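Local coordinates for protein alanine racemase 1 (Caldanaerobacter subterraneus subsp. tengcongensis MB4, PDB 4Y2W) that belongs to the alanine racemase family, pairing an N-terminal alpha/beta barrel with a C-terminal beta domain in a two-chain assembly, at residues Thr103-Tyr111 with Ile130-Tyr141; Gly164-Ala172 with Gln183-Leu194. The protein carries 1 engineered substitution. One frame throughout, in Å; residues are numbered along the deposited sequence.

Interaction 1: residues Thr103-Tyr111 with Ile130-Tyr141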
# COMPACT_ATOMS: atom_id res chain seq x y z
N THR A 103 24.43 -3.61 10.08
CA THR A 103 25.30 -2.60 9.51
C THR A 103 24.51 -1.31 9.32
O THR A 103 23.37 -1.33 8.84
CB THR A 103 25.89 -3.07 8.16
OG1 THR A 103 26.35 -4.42 8.28
CG2 THR A 103 27.05 -2.18 7.73
N GLN A 104 25.11 -0.19 9.70
CA GLN A 104 24.45 1.12 9.67
C GLN A 104 25.17 2.10 8.75
O GLN A 104 26.40 2.11 8.66
CB GLN A 104 24.39 1.70 11.08
CG GLN A 104 23.68 3.05 11.20
CD GLN A 104 22.22 2.99 10.77
OE1 GLN A 104 21.50 2.07 11.15
NE2 GLN A 104 21.79 3.97 9.99
N THR A 105 24.39 2.92 8.06
CA THR A 105 24.92 3.98 7.22
C THR A 105 25.29 5.19 8.07
O THR A 105 24.53 5.59 8.96
CB THR A 105 23.89 4.38 6.15
OG1 THR A 105 23.65 3.26 5.29
CG2 THR A 105 24.40 5.55 5.32
N VAL A 106 26.46 5.77 7.79
CA VAL A 106 26.95 6.92 8.55
C VAL A 106 27.60 7.96 7.62
O VAL A 106 28.38 7.61 6.74
CB VAL A 106 28.00 6.50 9.60
CG1 VAL A 106 28.44 7.69 10.44
CG2 VAL A 106 27.44 5.39 10.49
N TYR A 107 27.25 9.23 7.82
CA TYR A 107 27.89 10.32 7.08
C TYR A 107 28.02 11.61 7.92
O TYR A 107 27.96 12.71 7.38
CB TYR A 107 27.16 10.59 5.76
CG TYR A 107 25.66 10.77 5.90
CD1 TYR A 107 25.11 12.02 6.15
CD2 TYR A 107 24.80 9.68 5.79
CE1 TYR A 107 23.74 12.18 6.28
CE2 TYR A 107 23.43 9.84 5.92
CZ TYR A 107 22.90 11.09 6.17
OH TYR A 107 21.55 11.25 6.30
N ASP A 108 28.19 11.45 9.23
CA ASP A 108 28.60 12.56 10.10
C ASP A 108 29.18 12.01 11.40
O ASP A 108 28.76 10.94 11.87
CB ASP A 108 27.45 13.54 10.36
CG ASP A 108 26.38 12.97 11.26
OD1 ASP A 108 25.80 11.92 10.92
OD2 ASP A 108 26.11 13.59 12.32
N ILE A 109 30.13 12.73 11.97
CA ILE A 109 30.92 12.26 13.11
C ILE A 109 30.11 12.16 14.41
O ILE A 109 30.33 11.26 15.21
CB ILE A 109 32.18 13.14 13.34
CG1 ILE A 109 33.18 12.45 14.28
CG2 ILE A 109 31.82 14.52 13.88
CD1 ILE A 109 33.71 11.13 13.76
N LYS A 110 29.18 13.09 14.61
CA LYS A 110 28.39 13.11 15.84
C LYS A 110 27.57 11.84 15.97
O LYS A 110 27.45 11.29 17.07
CB LYS A 110 27.46 14.33 15.87
CG LYS A 110 26.80 14.56 17.21
CD LYS A 110 25.69 15.60 17.12
CE LYS A 110 25.01 15.79 18.47
NZ LYS A 110 23.73 16.55 18.34
N TYR A 111 27.02 11.37 14.85
CA TYR A 111 26.24 10.14 14.81
C TYR A 111 27.12 8.91 15.06
O TYR A 111 26.74 8.01 15.81
CB TYR A 111 25.51 10.03 13.46
CG TYR A 111 24.57 8.85 13.33
CD1 TYR A 111 23.50 8.68 14.21
CD2 TYR A 111 24.74 7.91 12.32
CE1 TYR A 111 22.63 7.60 14.09
CE2 TYR A 111 23.88 6.83 12.19
CZ TYR A 111 22.83 6.68 13.07
OH TYR A 111 21.98 5.61 12.94
N ILE A 130 30.12 3.94 4.99
CA ILE A 130 30.08 5.38 4.83
C ILE A 130 29.45 5.78 3.51
O ILE A 130 29.83 5.30 2.48
CB ILE A 130 31.49 5.95 4.99
CG1 ILE A 130 32.07 5.58 6.34
CG2 ILE A 130 31.49 7.45 4.88
CD1 ILE A 130 31.20 5.92 7.52
N LYS A 131 28.47 6.68 3.54
CA LYS A 131 27.82 7.10 2.30
C LYS A 131 28.39 8.38 1.80
O LYS A 131 28.55 9.33 2.52
CB LYS A 131 26.29 7.20 2.42
CG LYS A 131 25.59 7.99 1.32
CD LYS A 131 24.96 7.18 0.19
CE LYS A 131 24.19 8.04 -0.80
NZ LYS A 131 22.73 7.82 -1.03
N ILE A 132 28.69 8.38 0.51
CA ILE A 132 29.22 9.53 -0.14
C ILE A 132 28.26 10.08 -1.18
O ILE A 132 27.73 9.35 -1.98
CB ILE A 132 30.56 9.19 -0.81
CG1 ILE A 132 31.44 8.45 0.17
CG2 ILE A 132 31.27 10.44 -1.26
CD1 ILE A 132 31.89 9.29 1.34
N ASP A 133 28.05 11.38 -1.16
CA ASP A 133 27.18 12.01 -2.14
C ASP A 133 28.02 12.52 -3.31
O ASP A 133 28.67 13.56 -3.22
CB ASP A 133 26.42 13.16 -1.48
CG ASP A 133 25.22 13.60 -2.29
OD1 ASP A 133 25.28 13.54 -3.54
OD2 ASP A 133 24.22 14.03 -1.67
N THR A 134 28.00 11.78 -4.42
CA THR A 134 28.81 12.10 -5.59
C THR A 134 28.04 12.85 -6.67
O THR A 134 28.59 13.10 -7.74
CB THR A 134 29.41 10.82 -6.20
OG1 THR A 134 28.37 9.86 -6.45
CG2 THR A 134 30.44 10.20 -5.27
N GLY A 135 26.80 13.24 -6.40
CA GLY A 135 25.97 13.93 -7.39
C GLY A 135 24.46 13.90 -7.17
O GLY A 135 23.75 14.84 -7.53
N LEU A 136 23.98 12.81 -6.57
CA LEU A 136 22.54 12.59 -6.35
C LEU A 136 21.88 13.62 -5.42
O LEU A 136 20.67 13.85 -5.51
CB LEU A 136 22.33 11.17 -5.80
CG LEU A 136 20.90 10.67 -5.55
CD1 LEU A 136 20.09 10.59 -6.83
CD2 LEU A 136 20.95 9.31 -4.87
N GLY A 137 22.66 14.23 -4.53
CA GLY A 137 22.15 15.27 -3.63
C GLY A 137 21.17 14.78 -2.57
O GLY A 137 20.41 15.57 -2.01
N ARG A 138 21.21 13.48 -2.27
CA ARG A 138 20.23 12.86 -1.39
C ARG A 138 20.78 12.71 0.04
O ARG A 138 20.42 13.51 0.91
CB ARG A 138 19.78 11.52 -1.98
CG ARG A 138 18.69 10.79 -1.22
CD ARG A 138 18.19 9.61 -2.03
NE ARG A 138 19.11 8.47 -2.00
CZ ARG A 138 18.90 7.31 -2.63
NH1 ARG A 138 17.80 7.12 -3.35
NH2 ARG A 138 19.81 6.35 -2.54
N ILE A 139 21.63 11.72 0.28
CA ILE A 139 22.36 11.63 1.55
C ILE A 139 23.84 11.33 1.32
O ILE A 139 24.22 10.84 0.25
CB ILE A 139 21.78 10.57 2.53
CG1 ILE A 139 21.72 9.18 1.89
CG2 ILE A 139 20.40 10.99 3.01
CD1 ILE A 139 21.73 8.05 2.91
N GLY A 140 24.65 11.62 2.33
CA GLY A 140 26.09 11.39 2.29
C GLY A 140 26.87 12.69 2.35
O GLY A 140 26.29 13.77 2.26
N TYR A 141 28.18 12.57 2.51
CA TYR A 141 29.06 13.74 2.52
C TYR A 141 29.07 14.43 1.17
O TYR A 141 29.13 13.77 0.13
CB TYR A 141 30.49 13.33 2.86
CG TYR A 141 30.71 12.95 4.30
CD1 TYR A 141 30.74 13.92 5.30
CD2 TYR A 141 30.91 11.62 4.67
CE1 TYR A 141 30.95 13.58 6.62
CE2 TYR A 141 31.13 11.27 5.99
CZ TYR A 141 31.15 12.25 6.96
OH TYR A 141 31.36 11.90 8.27
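Tyr107 packs on Ile139 and Gly140 through its ring and on the Tyr141 ring through its CB and backbone. Its own ring is laid against the Gly140 backbone, with Gly140 N 3.7 Å above the plane and over the ring centre. Toward the hydroxyl end Ile139 crosses it at about a right angle, its CG2 branch 3.5 Å from Tyr107 OH. Tyr107 CB makes a CH-pi contact over the Tyr141 face, 4.3 Å from the centroid, and Tyr107 O stands over the same ring, offset toward its rim. With CG between the backbone N and the carbonyl carbon (chi1 51°), the Tyr107 ring is carried to Gly140. Val106 and Ile130 form a parallel bridge between strands 103-106 and 126-131, neighbouring strands of the eight-stranded TIM barrel, linked by a beta-alpha-beta crossover through helix 109-121. Lys131 N gives Val106 O a weak hydrogen bond (3.3 Å), and Ile130 CD1 packs on Val106 CB at 3.9 Å. On the other side of the strands, Thr105 CG2 lies alongside Lys131 CB. Farther out, Glu150 hydrogen-bonds Tyr141 OH, and His256 of the second subunit meets the Tyr107 ring edge-to-face. Asp133 OD1 accepts from Gly135 N, an Asx turn, and from Gly137 N at 2.9 Å, shaping the loop to Arg138, which touches the bound alanine.

Interaction 2: residues Gly164-Ala172 with Gln183-Leu194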
# COMPACT_ATOMS: atom_id res chain seq x y z
N GLY A 164 32.61 -0.67 5.15
CA GLY A 164 32.23 -0.26 3.80
C GLY A 164 32.18 1.23 3.55
O GLY A 164 32.21 2.04 4.48
N ILE A 165 32.13 1.58 2.27
CA ILE A 165 31.96 2.96 1.84
C ILE A 165 31.27 2.93 0.48
O ILE A 165 31.65 2.15 -0.39
CB ILE A 165 33.31 3.72 1.76
CG1 ILE A 165 33.09 5.16 1.28
CG2 ILE A 165 34.30 3.00 0.86
CD1 ILE A 165 34.25 6.09 1.57
N TYR A 166 30.23 3.74 0.31
CA TYR A 166 29.44 3.68 -0.91
C TYR A 166 28.80 4.99 -1.33
O TYR A 166 28.76 5.95 -0.57
CB TYR A 166 28.37 2.59 -0.80
CG TYR A 166 27.22 2.88 0.15
CD1 TYR A 166 27.39 2.83 1.53
CD2 TYR A 166 25.96 3.19 -0.34
CE1 TYR A 166 26.34 3.09 2.39
CE2 TYR A 166 24.90 3.46 0.51
CZ TYR A 166 25.09 3.40 1.87
OH TYR A 166 24.04 3.66 2.72
N SER A 167 28.33 4.99 -2.57
CA SER A 167 27.62 6.11 -3.17
C SER A 167 26.50 5.56 -4.06
O SER A 167 26.26 4.35 -4.08
CB SER A 167 28.59 6.99 -3.97
OG SER A 167 28.00 8.22 -4.33
N HIS A 168 25.83 6.45 -4.79
CA HIS A 168 24.67 6.08 -5.60
C HIS A 168 24.61 6.94 -6.87
O HIS A 168 24.76 8.16 -6.80
CB HIS A 168 23.39 6.29 -4.77
CG HIS A 168 22.21 5.49 -5.25
ND1 HIS A 168 21.90 4.25 -4.73
CD2 HIS A 168 21.27 5.76 -6.18
CE1 HIS A 168 20.81 3.79 -5.33
NE2 HIS A 168 20.41 4.69 -6.21
N PHE A 169 24.40 6.29 -8.02
CA PHE A 169 24.33 6.99 -9.30
C PHE A 169 23.01 7.74 -9.45
O PHE A 169 21.95 7.19 -9.15
CB PHE A 169 24.50 6.02 -10.48
CG PHE A 169 25.89 5.48 -10.64
CD1 PHE A 169 26.97 6.34 -10.84
CD2 PHE A 169 26.13 4.11 -10.60
CE1 PHE A 169 28.25 5.84 -10.99
CE2 PHE A 169 27.41 3.61 -10.75
CZ PHE A 169 28.47 4.48 -10.95
N ALA A 170 23.07 8.98 -9.93
CA ALA A 170 21.89 9.83 -10.09
C ALA A 170 21.14 9.59 -11.40
O ALA A 170 19.92 9.76 -11.44
CB ALA A 170 22.27 11.30 -9.98
N ALA A 171 21.85 9.21 -12.45
CA ALA A 171 21.24 9.03 -13.77
C ALA A 171 21.79 7.82 -14.53
O ALA A 171 22.05 7.89 -15.73
CB ALA A 171 21.40 10.30 -14.60
N ALA A 172 21.95 6.70 -13.82
CA ALA A 172 22.35 5.44 -14.45
C ALA A 172 21.19 4.80 -15.21
O ALA A 172 21.38 4.22 -16.28
CB ALA A 172 22.91 4.48 -13.41
N GLN A 183 30.67 10.82 -11.53
CA GLN A 183 30.38 10.43 -10.15
C GLN A 183 31.35 9.36 -9.67
O GLN A 183 31.79 9.38 -8.52
CB GLN A 183 28.95 9.91 -10.02
CG GLN A 183 27.86 10.96 -10.19
CD GLN A 183 26.48 10.43 -9.82
OE1 GLN A 183 25.65 10.16 -10.69
NE2 GLN A 183 26.24 10.27 -8.53
N PHE A 184 31.68 8.42 -10.56
CA PHE A 184 32.60 7.34 -10.23
C PHE A 184 34.00 7.88 -9.89
O PHE A 184 34.58 7.49 -8.89
CB PHE A 184 32.68 6.35 -11.39
CG PHE A 184 33.50 5.13 -11.09
CD1 PHE A 184 32.98 4.09 -10.33
CD2 PHE A 184 34.81 5.02 -11.55
CE1 PHE A 184 33.73 2.97 -10.04
CE2 PHE A 184 35.57 3.90 -11.27
CZ PHE A 184 35.03 2.87 -10.51
N ASP A 185 34.51 8.77 -10.73
CA ASP A 185 35.84 9.36 -10.52
C ASP A 185 35.92 10.11 -9.19
O ASP A 185 36.86 9.89 -8.42
CB ASP A 185 36.21 10.29 -11.69
CG ASP A 185 36.49 9.54 -12.99
OD1 ASP A 185 36.50 8.29 -12.98
OD2 ASP A 185 36.69 10.20 -14.02
N LYS A 186 34.96 10.99 -8.92
CA LYS A 186 34.90 11.70 -7.63
C LYS A 186 35.01 10.73 -6.46
O LYS A 186 35.76 10.96 -5.52
CB LYS A 186 33.60 12.48 -7.49
CG LYS A 186 33.54 13.77 -8.28
CD LYS A 186 32.37 14.62 -7.82
CE LYS A 186 32.19 15.84 -8.71
NZ LYS A 186 31.04 16.67 -8.27
N PHE A 187 34.25 9.64 -6.55
CA PHE A 187 34.23 8.60 -5.53
C PHE A 187 35.61 7.99 -5.35
O PHE A 187 36.15 7.97 -4.24
CB PHE A 187 33.20 7.52 -5.91
CG PHE A 187 32.92 6.54 -4.81
CD1 PHE A 187 32.46 6.96 -3.57
CD2 PHE A 187 33.10 5.17 -5.02
CE1 PHE A 187 32.19 6.06 -2.56
CE2 PHE A 187 32.83 4.26 -4.01
CZ PHE A 187 32.38 4.70 -2.78
N MET A 188 36.20 7.52 -6.44
CA MET A 188 37.54 6.92 -6.40
C MET A 188 38.61 7.92 -5.94
O MET A 188 39.57 7.53 -5.29
CB MET A 188 37.92 6.34 -7.77
CG MET A 188 37.01 5.22 -8.29
SD MET A 188 36.67 3.86 -7.14
CE MET A 188 38.31 3.50 -6.53
N ASN A 189 38.42 9.19 -6.27
CA ASN A 189 39.35 10.25 -5.85
C ASN A 189 39.33 10.50 -4.34
O ASN A 189 40.36 10.85 -3.75
CB ASN A 189 39.08 11.55 -6.61
CG ASN A 189 39.55 11.50 -8.05
OD1 ASN A 189 39.81 10.42 -8.61
ND2 ASN A 189 39.67 12.66 -8.67
N LEU A 190 38.17 10.33 -3.72
CA LEU A 190 38.08 10.37 -2.26
C LEU A 190 38.74 9.14 -1.63
O LEU A 190 39.33 9.24 -0.56
CB LEU A 190 36.62 10.47 -1.81
CG LEU A 190 36.39 10.67 -0.31
CD1 LEU A 190 37.04 11.95 0.18
CD2 LEU A 190 34.90 10.67 0.01
N ILE A 191 38.62 7.99 -2.30
CA ILE A 191 39.22 6.74 -1.80
C ILE A 191 40.75 6.78 -1.89
O ILE A 191 41.44 6.37 -0.96
CB ILE A 191 38.70 5.50 -2.56
CG1 ILE A 191 37.17 5.39 -2.47
CG2 ILE A 191 39.35 4.23 -2.02
CD1 ILE A 191 36.60 5.44 -1.07
N SER A 192 41.27 7.25 -3.02
CA SER A 192 42.71 7.42 -3.21
C SER A 192 43.31 8.27 -2.09
O SER A 192 44.36 7.94 -1.55
CB SER A 192 43.02 8.07 -4.56
OG SER A 192 42.86 7.14 -5.61
N SER A 193 42.63 9.37 -1.76
CA SER A 193 43.09 10.25 -0.70
C SER A 193 43.11 9.53 0.66
O SER A 193 44.02 9.74 1.46
CB SER A 193 42.21 11.50 -0.63
OG SER A 193 42.89 12.55 0.02
N LEU A 194 42.11 8.68 0.89
CA LEU A 194 42.03 7.89 2.12
C LEU A 194 43.06 6.77 2.16
O LEU A 194 43.64 6.50 3.21
CB LEU A 194 40.63 7.29 2.30
CG LEU A 194 39.48 8.24 2.62
CD1 LEU A 194 38.16 7.50 2.53
CD2 LEU A 194 39.64 8.89 3.99
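Extended beyond CG (chi2 -171°), the Gln183 side chain carries its amide to the backbone of 168-170, while Phe187, with CG anti to its backbone N (chi1 -170°), sends its ring against 165-167. Ala170 N donates an almost straight 2.9 Å hydrogen bond to Gln183 OE1, in the carbonyl plane and on a lone pair. From the same amide NE2 makes a weak bond to His168 O (3.1 Å), so both ends of the group grip the loop; NE2 also bonds Thr134. The Phe169 ring stands almost perpendicular to this amide, with OE1 at its edge. The elements belong to one beta-alpha-beta unit of the TIM barrel: helix 177-195 returns along the outside of strand 160-166, the segment axes 10.5 Å apart and 148° between directions. The Phe187 ring is inserted between helix and strand, its CZ 3.6 Å from Ile165 O at the ring edge and Ser167 CB making an off-centre CH-pi contact. Ile165 CD1 meets Ile191 CD1 tip to tip at 3.6 Å, and Leu194 CD1 approaches Ile165 CD1 at 4.3 Å. On the far side of the strand from the helix, the Tyr166 ring meets that of His205 with their planes nearly parallel, and His168 touches the bound alanine.

From the N terminus, strand 103-106 comes first; interaction 1 closes the excursion through helix 109-121 when the chain returns as strand 126-131 and its following loop. Helix 144-155 then leads to strand 160-166, where interaction 2 opens, closing a shorter loop as helix 177-195 packs back on that strand. The two are in series, neither nested nor crossed, yet they touch because strands 126-131 and 160-166 are barrel neighbours. Probable hydrogen bonds join Ile132 O to Ser167 OG and Thr105 OG1 to Tyr166 OH, while Ile132 packs against Leu190. Both contacts reach the second subunit, and Arg138 and His168 bring them to the same alanine pocket.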